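Lantibiotic dehydratase (Microbispora corallina, PDB 5EHK) probably dehydrates serine and threonine residues of the precursor peptide of the lantibiotic NAI-107, using glutamate delivered by glutamyl-tRNA. Local coordinates at residues A[997-1007]-A[1095-1106]. Residues are numbered along the deposited sequence; the frame is centred on the assembly and turned at random.
Sequences MSSTGGRRELP and SVLGLARGAVQD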
ATOM      1  N   MET A 997      20.156  -1.017  32.900  1.00 30.73           N
ATOM      2  CA  MET A 997      20.196  -0.051  31.813  1.00 33.12           C
ATOM      3  C   MET A 997      21.191  -0.460  30.718  1.00 41.61           C
ATOM      4  O   MET A 997      21.112   0.027  29.595  1.00 45.49           O
ATOM      5  CB  MET A 997      20.530   1.356  32.326  1.00 38.03           C
ATOM      6  CG  MET A 997      19.448   1.991  33.179  1.00 36.99           C
ATOM      7  SD  MET A 997      17.804   1.944  32.433  1.00 29.77           S
ATOM      8  CE  MET A 997      18.048   2.807  30.880  1.00 27.83           C
ATOM      9  N   SER A 998      22.114  -1.366  31.022  1.00 40.01           N
ATOM     10  CA  SER A 998      23.094  -1.760  30.014  1.00 43.20           C
ATOM     11  C   SER A 998      22.523  -2.753  29.010  1.00 44.71           C
ATOM     12  O   SER A 998      23.056  -2.893  27.896  1.00 48.30           O
ATOM     13  CB  SER A 998      24.397  -2.275  30.638  1.00 42.12           C
ATOM     14  OG  SER A 998      25.038  -1.259  31.390  1.00 44.36           O
ATOM     15  N   SER A 999      21.457  -3.450  29.407  1.00 38.73           N
ATOM     16  CA  SER A 999      20.845  -4.475  28.554  1.00 45.62           C
ATOM     17  C   SER A 999      19.917  -3.809  27.537  1.00 43.82           C
ATOM     18  O   SER A 999      19.263  -4.465  26.720  1.00 35.81           O
ATOM     19  CB  SER A 999      20.031  -5.453  29.390  1.00 39.82           C
ATOM     20  OG  SER A 999      19.037  -4.753  30.109  1.00 37.12           O
ATOM     21  N   THR A1000      19.893  -2.488  27.600  1.00 41.02           N
ATOM     22  CA  THR A1000      18.907  -1.687  26.916  1.00 34.95           C
ATOM     23  C   THR A1000      19.417  -1.056  25.610  1.00 46.51           C
ATOM     24  O   THR A1000      18.635  -0.511  24.831  1.00 53.60           O
ATOM     25  CB  THR A1000      18.370  -0.641  27.898  1.00 37.27           C
ATOM     26  OG1 THR A1000      16.941  -0.679  27.913  1.00 29.27           O
ATOM     27  CG2 THR A1000      18.888   0.757  27.585  1.00 36.41           C
ATOM     28  N   GLY A1001      20.723  -1.133  25.364  1.00 48.05           N
ATOM     29  CA  GLY A1001      21.279  -0.601  24.131  1.00 52.30           C
ATOM     30  C   GLY A1001      22.784  -0.732  23.943  1.00 59.33           C
ATOM     31  O   GLY A1001      23.535  -0.963  24.894  1.00 56.00           O
ATOM     32  N   GLY A1002      23.214  -0.605  22.688  1.00 61.42           N
ATOM     33  CA  GLY A1002      24.621  -0.597  22.335  1.00 60.33           C
ATOM     34  C   GLY A1002      25.179   0.745  22.746  1.00 62.01           C
ATOM     35  O   GLY A1002      24.456   1.739  22.725  1.00 60.76           O
ATOM     36  N   ARG A1003      26.450   0.782  23.130  1.00 63.88           N
ATOM     37  CA  ARG A1003      27.056   2.026  23.591  1.00 60.85           C
ATOM     38  C   ARG A1003      27.011   3.123  22.530  1.00 63.83           C
ATOM     39  O   ARG A1003      26.880   4.303  22.853  1.00 63.11           O
ATOM     40  CB  ARG A1003      28.494   1.781  24.064  1.00 61.35           C
ATOM     41  CG  ARG A1003      29.214   3.028  24.569  1.00 63.82           C
ATOM     42  CD  ARG A1003      28.637   3.531  25.885  1.00 60.03           C
ATOM     43  NE  ARG A1003      29.353   4.694  26.403  1.00 58.03           N
ATOM     44  CZ  ARG A1003      29.031   5.323  27.532  1.00 64.82           C
ATOM     45  NH1 ARG A1003      27.993   4.903  28.249  1.00 65.11           N
ATOM     46  NH2 ARG A1003      29.742   6.367  27.949  1.00 50.27           N
ATOM     47  N   ARG A1004      27.069   2.722  21.265  1.00 69.69           N
ATOM     48  CA  ARG A1004      27.071   3.659  20.142  1.00 65.39           C
ATOM     49  C   ARG A1004      25.689   4.238  19.856  1.00 71.09           C
ATOM     50  O   ARG A1004      25.570   5.295  19.232  1.00 73.21           O
ATOM     51  CB  ARG A1004      27.642   3.001  18.887  1.00 66.62           C
ATOM     52  CG  ARG A1004      26.833   1.830  18.368  1.00 67.54           C
ATOM     53  CD  ARG A1004      27.558   1.192  17.214  1.00 72.08           C
ATOM     54  NE  ARG A1004      28.904   0.799  17.621  1.00 82.63           N
ATOM     55  CZ  ARG A1004      29.224  -0.378  18.147  1.00 81.15           C
ATOM     56  NH1 ARG A1004      28.292  -1.311  18.317  1.00 76.21           N
ATOM     57  NH2 ARG A1004      30.486  -0.626  18.489  1.00 66.98           N
ATOM     58  N   GLU A1005      24.647   3.540  20.311  1.00 73.80           N
ATOM     59  CA  GLU A1005      23.267   3.948  20.053  1.00 66.91           C
ATOM     60  C   GLU A1005      22.830   5.070  21.000  1.00 59.72           C
ATOM     61  O   GLU A1005      21.652   5.435  21.025  1.00 59.75           O
ATOM     62  CB  GLU A1005      22.320   2.761  20.271  1.00 66.28           C
ATOM     63  CG  GLU A1005      22.526   1.552  19.369  1.00 66.42           C
ATOM     64  CD  GLU A1005      21.500   0.443  19.640  1.00 73.26           C
ATOM     65  OE1 GLU A1005      20.735   0.550  20.630  1.00 62.46           O
ATOM     66  OE2 GLU A1005      21.450  -0.532  18.856  1.00 72.82           O
ATOM     67  N   LEU A1006      23.768   5.602  21.782  1.00 55.06           N
ATOM     68  CA  LEU A1006      23.488   6.750  22.639  1.00 57.33           C
ATOM     69  C   LEU A1006      22.973   7.905  21.815  1.00 54.70           C
ATOM     70  O   LEU A1006      23.490   8.184  20.748  1.00 59.80           O
ATOM     71  CB  LEU A1006      24.727   7.190  23.414  1.00 61.33           C
ATOM     72  CG  LEU A1006      24.893   6.687  24.845  1.00 57.50           C
ATOM     73  CD1 LEU A1006      24.501   5.220  24.968  1.00 58.55           C
ATOM     74  CD2 LEU A1006      26.323   6.905  25.299  1.00 59.76           C
ATOM     75  N   PRO A1007      21.956   8.598  22.320  1.00 58.26           N
ATOM     76  CA  PRO A1007      21.356   9.647  21.496  1.00 58.71           C
ATOM     77  C   PRO A1007      22.242  10.873  21.443  1.00 54.99           C
ATOM     78  O   PRO A1007      22.998  11.112  22.376  1.00 56.74           O
ATOM     79  CB  PRO A1007      20.060   9.964  22.238  1.00 56.63           C
ATOM     80  CG  PRO A1007      20.373   9.645  23.682  1.00 49.78           C
ATOM     81  CD  PRO A1007      21.311   8.468  23.641  1.00 52.31           C
ATOM     82  N   SER A1095      15.857   6.926  22.440  1.00 26.76           N
ATOM     83  CA  SER A1095      16.560   8.112  22.908  1.00 32.02           C
ATOM     84  C   SER A1095      16.465   8.208  24.421  1.00 41.59           C
ATOM     85  O   SER A1095      17.485   8.195  25.115  1.00 41.26           O
ATOM     86  CB  SER A1095      16.001   9.379  22.275  1.00 32.18           C
ATOM     87  OG  SER A1095      16.028   9.274  20.861  1.00 46.24           O
ATOM     88  N   VAL A1096      15.234   8.251  24.931  1.00 38.79           N
ATOM     89  CA  VAL A1096      15.014   8.448  26.353  1.00 33.38           C
ATOM     90  C   VAL A1096      15.709   7.358  27.159  1.00 35.22           C
ATOM     91  O   VAL A1096      16.267   7.648  28.226  1.00 36.09           O
ATOM     92  CB  VAL A1096      13.511   8.501  26.716  1.00 29.36           C
ATOM     93  CG1 VAL A1096      13.336   8.726  28.210  1.00 24.78           C
ATOM     94  CG2 VAL A1096      12.829   9.619  25.956  1.00 31.10           C
ATOM     95  N   LEU A1097      15.718   6.123  26.656  1.00 25.94           N
ATOM     96  CA  LEU A1097      16.424   5.072  27.391  1.00 28.97           C
ATOM     97  C   LEU A1097      17.930   5.266  27.294  1.00 33.38           C
ATOM     98  O   LEU A1097      18.660   4.959  28.232  1.00 31.95           O
ATOM     99  CB  LEU A1097      16.018   3.656  26.968  1.00 27.64           C
ATOM    100  CG  LEU A1097      14.718   3.071  27.547  1.00 23.07           C
ATOM    101  CD1 LEU A1097      14.552   1.624  27.120  1.00 21.81           C
ATOM    102  CD2 LEU A1097      14.640   3.175  29.047  1.00 18.34           C
ATOM    103  N   GLY A1098      18.382   5.774  26.153  1.00 37.61           N
ATOM    104  CA  GLY A1098      19.784   6.085  25.944  1.00 40.10           C
ATOM    105  C   GLY A1098      20.297   7.053  26.990  1.00 38.79           C
ATOM    106  O   GLY A1098      21.274   6.762  27.679  1.00 42.09           O
ATOM    107  N   LEU A1099      19.639   8.208  27.087  1.00 32.99           N
ATOM    108  CA  LEU A1099      19.964   9.217  28.086  1.00 35.86           C
ATOM    109  C   LEU A1099      20.245   8.598  29.441  1.00 42.32           C
ATOM    110  O   LEU A1099      21.254   8.893  30.071  1.00 51.51           O
ATOM    111  CB  LEU A1099      18.841  10.249  28.234  1.00 40.78           C
ATOM    112  CG  LEU A1099      18.707  11.459  27.305  1.00 44.98           C
ATOM    113  CD1 LEU A1099      18.048  11.132  25.984  1.00 41.74           C
ATOM    114  CD2 LEU A1099      17.911  12.518  28.026  1.00 47.74           C
ATOM    115  N   ALA A1100      19.346   7.739  29.891  1.00 38.84           N
ATOM    116  CA  ALA A1100      19.485   7.134  31.195  1.00 34.98           C
ATOM    117  C   ALA A1100      20.631   6.137  31.179  1.00 40.23           C
ATOM    118  O   ALA A1100      21.396   6.049  32.143  1.00 41.12           O
ATOM    119  CB  ALA A1100      18.188   6.455  31.593  1.00 37.64           C
ATOM    120  N   ARG A1101      20.744   5.394  30.077  1.00 39.23           N
ATOM    121  CA  ARG A1101      21.792   4.381  29.923  1.00 42.18           C
ATOM    122  C   ARG A1101      23.183   4.994  30.001  1.00 50.76           C
ATOM    123  O   ARG A1101      24.020   4.546  30.790  1.00 46.91           O
ATOM    124  CB  ARG A1101      21.604   3.585  28.639  1.00 43.56           C
ATOM    125  CG  ARG A1101      22.607   2.477  28.452  1.00 41.23           C
ATOM    126  CD  ARG A1101      22.349   1.717  27.149  1.00 48.90           C
ATOM    127  NE  ARG A1101      22.481   2.520  25.931  1.00 55.12           N
ATOM    128  CZ  ARG A1101      21.490   2.773  25.077  1.00 52.66           C
ATOM    129  NH1 ARG A1101      20.272   2.312  25.299  1.00 46.49           N
ATOM    130  NH2 ARG A1101      21.722   3.495  23.989  1.00 58.69           N
ATOM    131  N   GLY A1102      23.418   6.011  29.171  1.00 53.53           N
ATOM    132  CA  GLY A1102      24.653   6.774  29.216  1.00 54.07           C
ATOM    133  C   GLY A1102      24.952   7.289  30.618  1.00 52.73           C
ATOM    134  O   GLY A1102      25.994   6.963  31.183  1.00 52.75           O
ATOM    135  N   ALA A1103      24.022   8.056  31.190  1.00 51.01           N
ATOM    136  CA  ALA A1103      24.198   8.682  32.513  1.00 54.42           C
ATOM    137  C   ALA A1103      24.637   7.722  33.628  1.00 53.42           C
ATOM    138  O   ALA A1103      25.575   8.016  34.374  1.00 52.21           O
ATOM    139  CB  ALA A1103      22.935   9.443  32.934  1.00 45.80           C
ATOM    140  N   VAL A1104      23.939   6.600  33.770  1.00 51.43           N
ATOM    141  CA  VAL A1104      24.263   5.679  34.846  1.00 47.04           C
ATOM    142  C   VAL A1104      25.524   4.872  34.534  1.00 47.15           C
ATOM    143  O   VAL A1104      26.216   4.438  35.445  1.00 49.80           O
ATOM    144  CB  VAL A1104      23.090   4.757  35.222  1.00 37.52           C
ATOM    145  CG1 VAL A1104      21.859   5.589  35.560  1.00 32.08           C
ATOM    146  CG2 VAL A1104      22.820   3.757  34.119  1.00 41.44           C
ATOM    147  N   GLN A1105      25.817   4.660  33.256  1.00 47.76           N
ATOM    148  CA  GLN A1105      27.068   4.009  32.879  1.00 50.29           C
ATOM    149  C   GLN A1105      28.275   4.900  33.178  1.00 53.43           C
ATOM    150  O   GLN A1105      29.266   4.442  33.750  1.00 47.15           O
ATOM    151  CB  GLN A1105      27.053   3.549  31.416  1.00 50.73           C
ATOM    152  CG  GLN A1105      26.409   2.174  31.216  1.00 49.47           C
ATOM    153  CD  GLN A1105      26.302   1.766  29.754  1.00 53.33           C
ATOM    154  OE1 GLN A1105      26.447   2.591  28.844  1.00 52.57           O
ATOM    155  NE2 GLN A1105      26.050   0.478  29.522  1.00 50.71           N
ATOM    156  N   ASP A1106      28.191   6.164  32.774  1.00 53.91           N
ATOM    157  CA  ASP A1106      29.260   7.126  33.035  1.00 54.62           C
ATOM    158  C   ASP A1106      29.465   7.384  34.525  1.00 56.49           C
ATOM    159  O   ASP A1106      30.599   7.527  34.974  1.00 64.55           O
ATOM    160  CB  ASP A1106      29.003   8.461  32.329  1.00 54.30           C
ATOM    161  CG  ASP A1106      29.096   8.355  30.821  1.00 60.97           C
ATOM    162  OD1 ASP A1106      29.434   7.259  30.310  1.00 62.60           O
ATOM    163  OD2 ASP A1106      28.834   9.377  30.146  1.00 60.03           O
TER
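The side chain of Arg1101 reaches out from helix 1090-1109 into the arch of the segment 997-1007, which joins the end of helix 992-997 to helix 1008-1011 in the helix-rich part of the C-terminal region, which in this family probably carries out glutamate elimination. Followed outward, its CB faces the carbonyl O of Met997 and CG passes 3.1 Å from that same O. CD still borders this oxygen and also meets CG2 of Thr1000. The chain is extended as far as CD and then bends (chi3 62°), which turns the guanidinium in under the loop. There NE lies 3.5 Å from CD1 of Leu1006. The flat group is sandwiched: Gly1001 CA sits 3.2 Å above one face and Gly1098 CA, from the helix itself, covers the opposite one, both offset toward the rim. At its edge are CG2 of Thr1000 beside NH1, and CD1 of Leu1006 beside NH2.

The flanks are held differently. Met997 enters as a knob among Leu1097, Ala1100, Arg1101 and Val1104; bends at chi2 and chi3 curl the chain back, placing CE 3.7 Å from Ala1100 CB, while Ala962 of helix 950-965 also touches this methionine. Near the other end of the loop, Pro1007 lays CG against CD1 of Leu1099 and CD over Gly1098 CA.

A polar chain spans the remaining side. Gln1105 NE2 donates nearly in its amide plane to Ser998 OG, which is also hydrogen-bonded to Ala994 O. Gln1105 OE1 accepts from Arg1003 NH1 at a bent 136°, so both ends of the amide grip the loop and fix its rotation. Arg1003 NH2 completes a salt bridge with Asp1106, meeting the syn lone pair of OD1 close to the guanidinium plane.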